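Local coordinates for C-domain type II peptide synthetase (Streptomyces globisporus, PDB 4ZNM), which is a condensation-domain protein of the peptide synthetase family, with the two-lobed fold of the CoA-dependent acyltransferase clan, at residues H47-W52 with V152-H157; G222-G227 with L357-A362; V278-R283 with A439-D444. One frame throughout, in Å; residues are numbered along the deposited sequence.

Interaction 1. Residues H47-W52 with V152-H157; sequences HIVGAW and VLIAHH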
loop_
_atom_site.group_PDB
_atom_site.type_symbol
_atom_site.label_atom_id
_atom_site.label_comp_id
_atom_site.label_asym_id
_atom_site.label_seq_id
_atom_site.Cartn_x
_atom_site.Cartn_y
_atom_site.Cartn_z
ATOM N N HIS A 47 0.377 -0.800 10.261
ATOM C CA HIS A 47 -1.017 -0.545 9.998
ATOM C C HIS A 47 -1.189 0.266 8.727
ATOM O O HIS A 47 -0.219 0.690 8.100
ATOM C CB HIS A 47 -1.687 0.171 11.190
ATOM C CG HIS A 47 -0.913 1.330 11.731
ATOM N ND1 HIS A 47 -0.455 2.361 10.935
ATOM C CD2 HIS A 47 -0.523 1.622 12.996
ATOM C CE1 HIS A 47 0.180 3.242 11.691
ATOM N NE2 HIS A 47 0.140 2.826 12.946
ATOM N N ILE A 48 -2.440 0.407 8.318
ATOM C CA ILE A 48 -2.770 1.189 7.143
ATOM C C ILE A 48 -3.876 2.150 7.576
ATOM O O ILE A 48 -4.785 1.749 8.310
ATOM C CB ILE A 48 -3.195 0.267 5.951
ATOM C CG1 ILE A 48 -3.605 1.079 4.730
ATOM C CG2 ILE A 48 -4.365 -0.633 6.370
ATOM C CD1 ILE A 48 -3.844 0.162 3.461
ATOM N N VAL A 49 -3.789 3.409 7.149
ATOM C CA VAL A 49 -4.754 4.429 7.574
ATOM C C VAL A 49 -5.365 5.027 6.341
ATOM O O VAL A 49 -4.722 5.122 5.317
ATOM C CB VAL A 49 -4.121 5.553 8.427
ATOM C CG1 VAL A 49 -3.415 4.985 9.611
ATOM C CG2 VAL A 49 -3.156 6.372 7.558
ATOM N N GLY A 50 -6.604 5.472 6.461
ATOM C CA GLY A 50 -7.249 6.197 5.384
ATOM C C GLY A 50 -8.214 7.205 5.979
ATOM O O GLY A 50 -8.661 7.074 7.141
ATOM N N ALA A 51 -8.500 8.222 5.190
ATOM C CA ALA A 51 -9.404 9.290 5.611
ATOM C C ALA A 51 -10.376 9.630 4.507
ATOM O O ALA A 51 -9.996 9.672 3.324
ATOM C CB ALA A 51 -8.619 10.518 5.994
ATOM N N TRP A 52 -11.613 9.900 4.922
ATOM C CA TRP A 52 -12.706 10.271 4.033
ATOM C C TRP A 52 -13.347 11.559 4.523
ATOM O O TRP A 52 -13.634 11.688 5.728
ATOM C CB TRP A 52 -13.740 9.166 4.007
ATOM C CG TRP A 52 -13.321 7.958 3.282
ATOM C CD1 TRP A 52 -13.620 7.644 1.999
ATOM C CD2 TRP A 52 -12.522 6.893 3.783
ATOM N NE1 TRP A 52 -13.069 6.449 1.671
ATOM C CE2 TRP A 52 -12.380 5.966 2.746
ATOM C CE3 TRP A 52 -11.907 6.643 5.004
ATOM C CZ2 TRP A 52 -11.650 4.791 2.889
ATOM C CZ3 TRP A 52 -11.185 5.484 5.159
ATOM C CH2 TRP A 52 -11.064 4.559 4.104
ATOM N N VAL A 152 -11.454 8.996 9.968
ATOM C CA VAL A 152 -10.181 8.277 9.827
ATOM C C VAL A 152 -10.321 6.837 10.285
ATOM O O VAL A 152 -10.730 6.562 11.402
ATOM C CB VAL A 152 -9.041 8.923 10.619
ATOM C CG1 VAL A 152 -7.720 8.160 10.403
ATOM C CG2 VAL A 152 -8.890 10.394 10.237
ATOM N N LEU A 153 -9.978 5.920 9.397
ATOM C CA LEU A 153 -9.884 4.528 9.765
ATOM C C LEU A 153 -8.435 4.043 9.818
ATOM O O LEU A 153 -7.569 4.429 9.005
ATOM C CB LEU A 153 -10.677 3.684 8.782
ATOM C CG LEU A 153 -12.136 4.096 8.567
ATOM C CD1 LEU A 153 -12.790 3.087 7.592
ATOM C CD2 LEU A 153 -12.881 4.168 9.906
ATOM N N ILE A 154 -8.183 3.169 10.771
ATOM C CA ILE A 154 -6.892 2.528 10.888
ATOM C C ILE A 154 -7.088 1.052 11.129
ATOM O O ILE A 154 -7.932 0.638 11.910
ATOM C CB ILE A 154 -6.067 3.158 11.989
ATOM C CG1 ILE A 154 -4.708 2.472 12.069
ATOM C CG2 ILE A 154 -6.816 3.113 13.286
ATOM C CD1 ILE A 154 -3.758 3.175 13.012
ATOM N N ALA A 155 -6.300 0.263 10.416
ATOM C CA ALA A 155 -6.409 -1.180 10.473
ATOM C C ALA A 155 -5.029 -1.785 10.403
ATOM O O ALA A 155 -4.133 -1.246 9.745
ATOM C CB ALA A 155 -7.251 -1.681 9.320
ATOM N N HIS A 156 -4.863 -2.927 11.049
ATOM C CA HIS A 156 -3.592 -3.595 10.987
ATOM C C HIS A 156 -3.373 -4.106 9.571
ATOM O O HIS A 156 -4.273 -4.643 8.923
ATOM C CB HIS A 156 -3.494 -4.728 11.998
ATOM C CG HIS A 156 -2.078 -5.036 12.351
ATOM N ND1 HIS A 156 -1.289 -5.893 11.610
ATOM C CD2 HIS A 156 -1.278 -4.528 13.318
ATOM C CE1 HIS A 156 -0.069 -5.920 12.128
ATOM N NE2 HIS A 156 -0.041 -5.099 13.166
ATOM N N HIS A 157 -2.158 -3.920 9.087
ATOM C CA HIS A 157 -1.867 -4.125 7.675
ATOM C C HIS A 157 -1.646 -5.609 7.337
ATOM O O HIS A 157 -1.509 -5.978 6.154
ATOM C CB HIS A 157 -0.681 -3.228 7.330
ATOM C CG HIS A 157 -0.456 -3.013 5.860
ATOM N ND1 HIS A 157 -1.359 -3.384 4.881
ATOM C CD2 HIS A 157 0.591 -2.461 5.208
ATOM C CE1 HIS A 157 -0.875 -3.066 3.695
ATOM N NE2 HIS A 157 0.309 -2.508 3.864
#

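Interaction 2. Residues G222-G227 with L357-A362; sequences GARIIG and LMASAA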
loop_
_atom_site.group_PDB
_atom_site.type_symbol
_atom_site.label_atom_id
_atom_site.label_comp_id
_atom_site.label_asym_id
_atom_site.label_seq_id
_atom_site.Cartn_x
_atom_site.Cartn_y
_atom_site.Cartn_z
ATOM N N GLY A 222 20.890 -14.920 -11.881
ATOM C CA GLY A 222 21.929 -13.965 -11.555
ATOM C C GLY A 222 21.403 -12.590 -11.216
ATOM O O GLY A 222 22.180 -11.645 -11.074
ATOM N N ALA A 223 20.086 -12.460 -11.078
ATOM C CA ALA A 223 19.525 -11.187 -10.728
ATOM C C ALA A 223 19.667 -10.923 -9.219
ATOM O O ALA A 223 19.576 -11.839 -8.386
ATOM C CB ALA A 223 18.084 -11.122 -11.128
ATOM N N ARG A 224 19.849 -9.647 -8.887
ATOM C CA ARG A 224 19.858 -9.192 -7.518
ATOM C C ARG A 224 19.001 -7.937 -7.475
ATOM O O ARG A 224 19.261 -7.004 -8.222
ATOM C CB ARG A 224 21.283 -8.897 -7.039
ATOM C CG ARG A 224 22.238 -10.099 -7.065
ATOM C CD ARG A 224 22.036 -11.012 -5.862
ATOM N NE ARG A 224 23.071 -12.039 -5.758
ATOM C CZ ARG A 224 23.149 -13.118 -6.539
ATOM N NH1 ARG A 224 22.267 -13.321 -7.513
ATOM N NH2 ARG A 224 24.120 -13.995 -6.352
ATOM N N ILE A 225 17.981 -7.920 -6.615
ATOM C CA ILE A 225 17.213 -6.699 -6.380
ATOM C C ILE A 225 18.205 -5.572 -6.084
ATOM O O ILE A 225 19.128 -5.755 -5.316
ATOM C CB ILE A 225 16.204 -6.848 -5.240
ATOM C CG1 ILE A 225 15.075 -7.802 -5.659
ATOM C CG2 ILE A 225 15.607 -5.501 -4.895
ATOM C CD1 ILE A 225 14.202 -8.287 -4.492
ATOM N N ILE A 226 17.986 -4.404 -6.675
ATOM C CA ILE A 226 18.898 -3.288 -6.512
ATOM C C ILE A 226 18.744 -2.712 -5.096
ATOM O O ILE A 226 17.623 -2.497 -4.604
ATOM C CB ILE A 226 18.661 -2.220 -7.618
ATOM C CG1 ILE A 226 19.789 -1.203 -7.670
ATOM C CG2 ILE A 226 17.410 -1.484 -7.395
ATOM C CD1 ILE A 226 20.091 -0.778 -9.081
ATOM N N GLY A 227 19.887 -2.513 -4.442
ATOM C CA GLY A 227 19.943 -1.910 -3.115
ATOM C C GLY A 227 20.253 -0.424 -3.126
ATOM O O GLY A 227 20.998 0.061 -3.976
ATOM N N LEU A 357 18.267 -13.637 -4.712
ATOM C CA LEU A 357 17.632 -12.424 -5.210
ATOM C C LEU A 357 17.704 -11.237 -4.231
ATOM O O LEU A 357 17.817 -10.078 -4.655
ATOM C CB LEU A 357 16.162 -12.700 -5.548
ATOM C CG LEU A 357 15.421 -11.543 -6.233
ATOM C CD1 LEU A 357 15.989 -11.318 -7.648
ATOM C CD2 LEU A 357 13.939 -11.818 -6.280
HETATM N N MSE A 358 17.617 -11.506 -2.928
HETATM C CA MSE A 358 17.514 -10.408 -1.977
HETATM C C MSE A 358 18.808 -10.157 -1.232
HETATM O O MSE A 358 18.797 -9.499 -0.198
HETATM C CB MSE A 358 16.421 -10.681 -0.943
HETATM C CG MSE A 358 14.983 -10.730 -1.461
HETATM SE SE MSE A 358 13.839 -11.155 0.051
HETATM C CE MSE A 358 14.497 -12.991 0.254
ATOM N N ALA A 359 19.923 -10.672 -1.720
ATOM C CA ALA A 359 21.174 -10.562 -0.950
ATOM C C ALA A 359 21.612 -9.120 -0.589
ATOM O O ALA A 359 22.635 -8.950 0.060
ATOM C CB ALA A 359 22.276 -11.246 -1.689
ATOM N N SER A 360 20.838 -8.117 -1.013
ATOM C CA SER A 360 21.064 -6.722 -0.607
ATOM C C SER A 360 19.892 -6.145 0.210
ATOM O O SER A 360 19.666 -4.929 0.261
ATOM C CB SER A 360 21.329 -5.851 -1.829
ATOM O OG SER A 360 22.724 -5.784 -2.062
ATOM N N ALA A 361 19.159 -7.037 0.859
ATOM C CA ALA A 361 18.105 -6.637 1.757
ATOM C C ALA A 361 18.673 -6.442 3.123
ATOM O O ALA A 361 18.307 -5.475 3.833
ATOM C CB ALA A 361 16.997 -7.679 1.787
ATOM N N ALA A 362 19.576 -7.353 3.486
ATOM C CA ALA A 362 19.966 -7.503 4.885
ATOM C C ALA A 362 21.376 -6.978 5.041
ATOM O O ALA A 362 22.032 -7.152 6.102
ATOM C CB ALA A 362 19.863 -8.988 5.332
HETATM O O HOH W 1 19.406 -8.146 -3.771
#

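Interaction 3. Residues V278-R283 with A439-D444; sequences VLLHRR and AAFLAD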
loop_
_atom_site.group_PDB
_atom_site.type_symbol
_atom_site.label_atom_id
_atom_site.label_comp_id
_atom_site.label_asym_id
_atom_site.label_seq_id
_atom_site.Cartn_x
_atom_site.Cartn_y
_atom_site.Cartn_z
ATOM N N VAL A 278 15.211 4.812 -14.628
ATOM C CA VAL A 278 16.154 5.796 -15.144
ATOM C C VAL A 278 16.876 6.455 -13.970
ATOM O O VAL A 278 18.092 6.634 -13.997
ATOM C CB VAL A 278 15.464 6.836 -16.051
ATOM C CG1 VAL A 278 16.414 7.937 -16.463
ATOM C CG2 VAL A 278 14.972 6.178 -17.315
ATOM N N LEU A 279 16.129 6.817 -12.940
ATOM C CA LEU A 279 16.721 7.435 -11.758
ATOM C C LEU A 279 17.749 6.509 -11.103
ATOM O O LEU A 279 18.828 6.947 -10.772
ATOM C CB LEU A 279 15.657 7.778 -10.725
ATOM C CG LEU A 279 16.152 8.351 -9.384
ATOM C CD1 LEU A 279 16.759 9.737 -9.565
ATOM C CD2 LEU A 279 15.024 8.399 -8.408
ATOM N N LEU A 280 17.407 5.239 -10.911
ATOM C CA LEU A 280 18.346 4.301 -10.303
ATOM C C LEU A 280 19.576 4.039 -11.168
ATOM O O LEU A 280 20.680 3.851 -10.652
ATOM C CB LEU A 280 17.661 2.984 -10.002
ATOM C CG LEU A 280 16.550 3.055 -8.951
ATOM C CD1 LEU A 280 15.907 1.705 -8.751
ATOM C CD2 LEU A 280 17.028 3.592 -7.636
ATOM N N HIS A 281 19.396 4.011 -12.484
ATOM C CA HIS A 281 20.546 3.932 -13.356
ATOM C C HIS A 281 21.461 5.121 -13.143
ATOM O O HIS A 281 22.686 4.970 -13.034
ATOM C CB HIS A 281 20.150 3.879 -14.828
ATOM C CG HIS A 281 21.289 4.183 -15.736
ATOM N ND1 HIS A 281 22.310 3.289 -15.960
ATOM C CD2 HIS A 281 21.615 5.306 -16.413
ATOM C CE1 HIS A 281 23.193 3.834 -16.776
ATOM N NE2 HIS A 281 22.797 5.062 -17.058
ATOM N N ARG A 282 20.887 6.315 -13.108
ATOM C CA ARG A 282 21.692 7.501 -12.872
ATOM C C ARG A 282 22.340 7.500 -11.462
ATOM O O ARG A 282 23.458 7.977 -11.277
ATOM C CB ARG A 282 20.837 8.747 -13.071
ATOM C CG ARG A 282 21.007 9.378 -14.450
ATOM C CD ARG A 282 19.737 9.567 -15.208
ATOM N NE ARG A 282 19.326 10.966 -15.217
ATOM C CZ ARG A 282 18.682 11.556 -16.224
ATOM N NH1 ARG A 282 18.342 12.835 -16.128
ATOM N NH2 ARG A 282 18.378 10.875 -17.327
ATOM N N ARG A 283 21.639 6.970 -10.472
ATOM C CA ARG A 283 22.154 6.951 -9.102
ATOM C C ARG A 283 23.218 5.854 -8.882
ATOM O O ARG A 283 24.199 6.081 -8.178
ATOM C CB ARG A 283 20.976 6.788 -8.125
ATOM C CG ARG A 283 21.264 7.161 -6.673
ATOM C CD ARG A 283 20.037 6.922 -5.803
ATOM N NE ARG A 283 20.274 7.148 -4.372
ATOM C CZ ARG A 283 20.121 8.324 -3.754
ATOM N NH1 ARG A 283 19.741 9.407 -4.440
ATOM N NH2 ARG A 283 20.356 8.422 -2.442
ATOM N N ALA A 439 14.607 13.367 0.874
ATOM C CA ALA A 439 14.104 14.580 0.254
ATOM C C ALA A 439 14.780 14.826 -1.099
ATOM O O ALA A 439 14.111 15.193 -2.082
ATOM C CB ALA A 439 14.326 15.773 1.186
ATOM N N ALA A 440 16.094 14.620 -1.153
ATOM C CA ALA A 440 16.853 14.790 -2.401
ATOM C C ALA A 440 16.496 13.693 -3.399
ATOM O O ALA A 440 16.368 13.933 -4.591
ATOM C CB ALA A 440 18.373 14.794 -2.128
ATOM N N PHE A 441 16.300 12.488 -2.893
ATOM C CA PHE A 441 15.948 11.348 -3.722
ATOM C C PHE A 441 14.614 11.634 -4.430
ATOM O O PHE A 441 14.490 11.447 -5.620
ATOM C CB PHE A 441 15.875 10.122 -2.823
ATOM C CG PHE A 441 15.809 8.801 -3.525
ATOM C CD1 PHE A 441 16.412 8.585 -4.746
ATOM C CD2 PHE A 441 15.167 7.737 -2.903
ATOM C CE1 PHE A 441 16.357 7.321 -5.348
ATOM C CE2 PHE A 441 15.109 6.480 -3.492
ATOM C CZ PHE A 441 15.692 6.272 -4.724
ATOM N N LEU A 442 13.621 12.097 -3.668
ATOM C CA LEU A 442 12.308 12.423 -4.201
ATOM C C LEU A 442 12.381 13.554 -5.218
ATOM O O LEU A 442 11.747 13.501 -6.270
ATOM C CB LEU A 442 11.365 12.793 -3.035
ATOM C CG LEU A 442 10.016 13.379 -3.398
ATOM C CD1 LEU A 442 9.264 12.419 -4.283
ATOM C CD2 LEU A 442 9.277 13.623 -2.103
ATOM N N ALA A 443 13.164 14.581 -4.913
ATOM C CA ALA A 443 13.261 15.713 -5.826
ATOM C C ALA A 443 13.957 15.306 -7.129
ATOM O O ALA A 443 13.597 15.796 -8.195
ATOM C CB ALA A 443 13.980 16.862 -5.174
ATOM N N ASP A 444 14.941 14.409 -7.039
ATOM C CA ASP A 444 15.616 13.863 -8.221
ATOM C C ASP A 444 14.650 13.058 -9.089
ATOM O O ASP A 444 14.702 13.103 -10.326
ATOM C CB ASP A 444 16.787 12.958 -7.822
ATOM C CG ASP A 444 17.954 13.719 -7.194
ATOM O OD1 ASP A 444 18.024 14.964 -7.291
ATOM O OD2 ASP A 444 18.813 13.045 -6.587
#

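Interaction 1. Residues H47-W52 with V152-H157
His47 and Ile154 meet diagonally on one face of an antiparallel pair. Ile154 reaches with its CG1 branch, CG1 anti to the backbone N (chi1 -179°), and its CD1 rests over the His47 imidazole, 3.7 Å from the ring centroid, in a CH-pi contact displaced toward the CG-CD2 rim. His47 CG lies between the backbone N and the carbonyl carbon (chi1 47°), bringing the start of the imidazole to the Ile154 side. Val49 lies alongside Ile154 on this face, with Val49 CG1 3.7 Å from Ile154 CG1. On the other face the Leu153 and Trp52 side chains cross at about a right angle, Leu153 CD1 being 3.8 Å from Trp52 CZ3.

Backbone bonds set this register. Ile48 N gives to Ala155 O at 2.8 Å and Gly50 N to Leu153 O at 2.9 Å, each pair returning the bond in the reverse sense; between them, Leu153 O also receives a CA-H contact from Val49 CA at 3.2 Å. Just past strand 148-156, Ile48 CB lies over one face of the His157 ring, offset toward its rim.

Further out, both nitrogens of His47 are bonded, NE2 to Thr127 O and ND1 to Ser404 OG. His157 ND1 is anchored on Ala160 O and its ring stacks with Tyr46, while His156 is held by Gly43 O and Thr158 OG1. Helix 110-125 packs on the side of Val49 and Val152, helix 162-180 on that of Ile48 and Trp52. His156 and His157 open the HHxxxD signature of condensation domains, set at the end of a central strand of the six-stranded sheet.

Interaction 2. Residues G222-G227 with L357-A362
Two irregular loops, each leading into a strand of the five-stranded sheet, are clasped here through Ile225 and Leu357, by one direct backbone bond and one bridging water. Ile225 N gives its hydrogen to Leu357 O at 2.9 Å, in the plane of that carbonyl. The water donates to the same Leu357 O at 2.7 Å and to Ile225 O at 2.9 Å, and accepts from Ser360 N at 3.1 Å. Leu357 O is thus gripped twice, and the water ties the backbones of both loops together.

Beside this polar seam the side chains of Ile225 and Leu357 cross at a slant, Ile225 CG1 lying 3.8 Å from Leu357 CG. The terminal CD1 of Ile225 continues to CG of Met358, a selenomethionine, at 4.0 Å, whereas Leu357 CD1 turns to the Ala223 carbonyl. The Arg224 chain is bent at chi2 (-80°), which places CD, and its NH1 bonds back to Ala223 O of its own loop at 3.2 Å. The acceptor lies in the guanidinium plane, but the donor stands above the carbonyl plane. On the way, Arg224 CD passes the methyl of Ala359 at the exposed margin.

Inward, strands 288-295 and 312-319 form the floor: Ile225 packs on Thr290, Pro292 and Phe313, and Leu357 on Pro315. Ile226 points away from the 357-362 loop, onto Val291 of strand 288-295 and Leu280 of helix 268-284.

Interaction 3. Residues V278-R283 with A439-D444
Phe441 slots between Leu279, Leu280 and Arg283 of the facing helix, and its ring carries most of the contact. CG is anti to the backbone N (chi1 -168°), and the far part of the ring nears helix 268-284. One methyl of Leu279, CD2, meets it at CE1 (3.5 Å), neither squarely over the face nor at the edge. Leu279 forks around this site: its other methyl, CD1, packs on Asp444 CB at 3.7 Å. Leu280 adds a looser touch, its CD2 lying near the ring plane 4.2 Å from Phe441 CZ.

Arg283 leaves its backbone with CG anti to N and stays extended as far as NE, ending with the guanidinium on the opposite side of the ring plane from Leu279 CD2. There CZ sits 4.5 Å from the Phe441 centroid and 34° off the ring normal, an off-centre cation-pi pair with the two planes 48° apart. Its nearest atom is NH1, 3.4 Å from Phe441 CD1. Asp444 OD2 lies at the guanidinium edge but 4.3 Å from NH1, beyond a salt bridge; its charge may still steady the cation.

The axes of the short helical segments come within 11.3 Å, and side chains make the contact. Next along helix 435-454, Tyr445 and Val448 also touch Leu279, and Trp412 of strand 410-416 meets Phe441 edge-to-face. Helix 268-284 rests in turn on strand 288-295, and helix 435-454 on strand 242-249.

How the interactions relate
From the N terminus, interaction 1 comes first, pairing strands 47-55 and 148-156 of the six-stranded sheet and closing a loop of 99 residues before the other two begin. Interactions 2 and 3 then cross: residues 222-227 open one and 278-283 the other, 357-362 close the first and 439-444 the second. Their centres are 19 Å apart, and they join directly where Ile226 CG2 packs on Leu280 CD1 at 3.8 Å. Together they join two loops leading into the five-stranded sheet with helices 268-284 and 435-454, the second packing on its strand 242-249. Interaction 1 lies across the chain's centre from both, its nearest atoms about 17 Å from those of either.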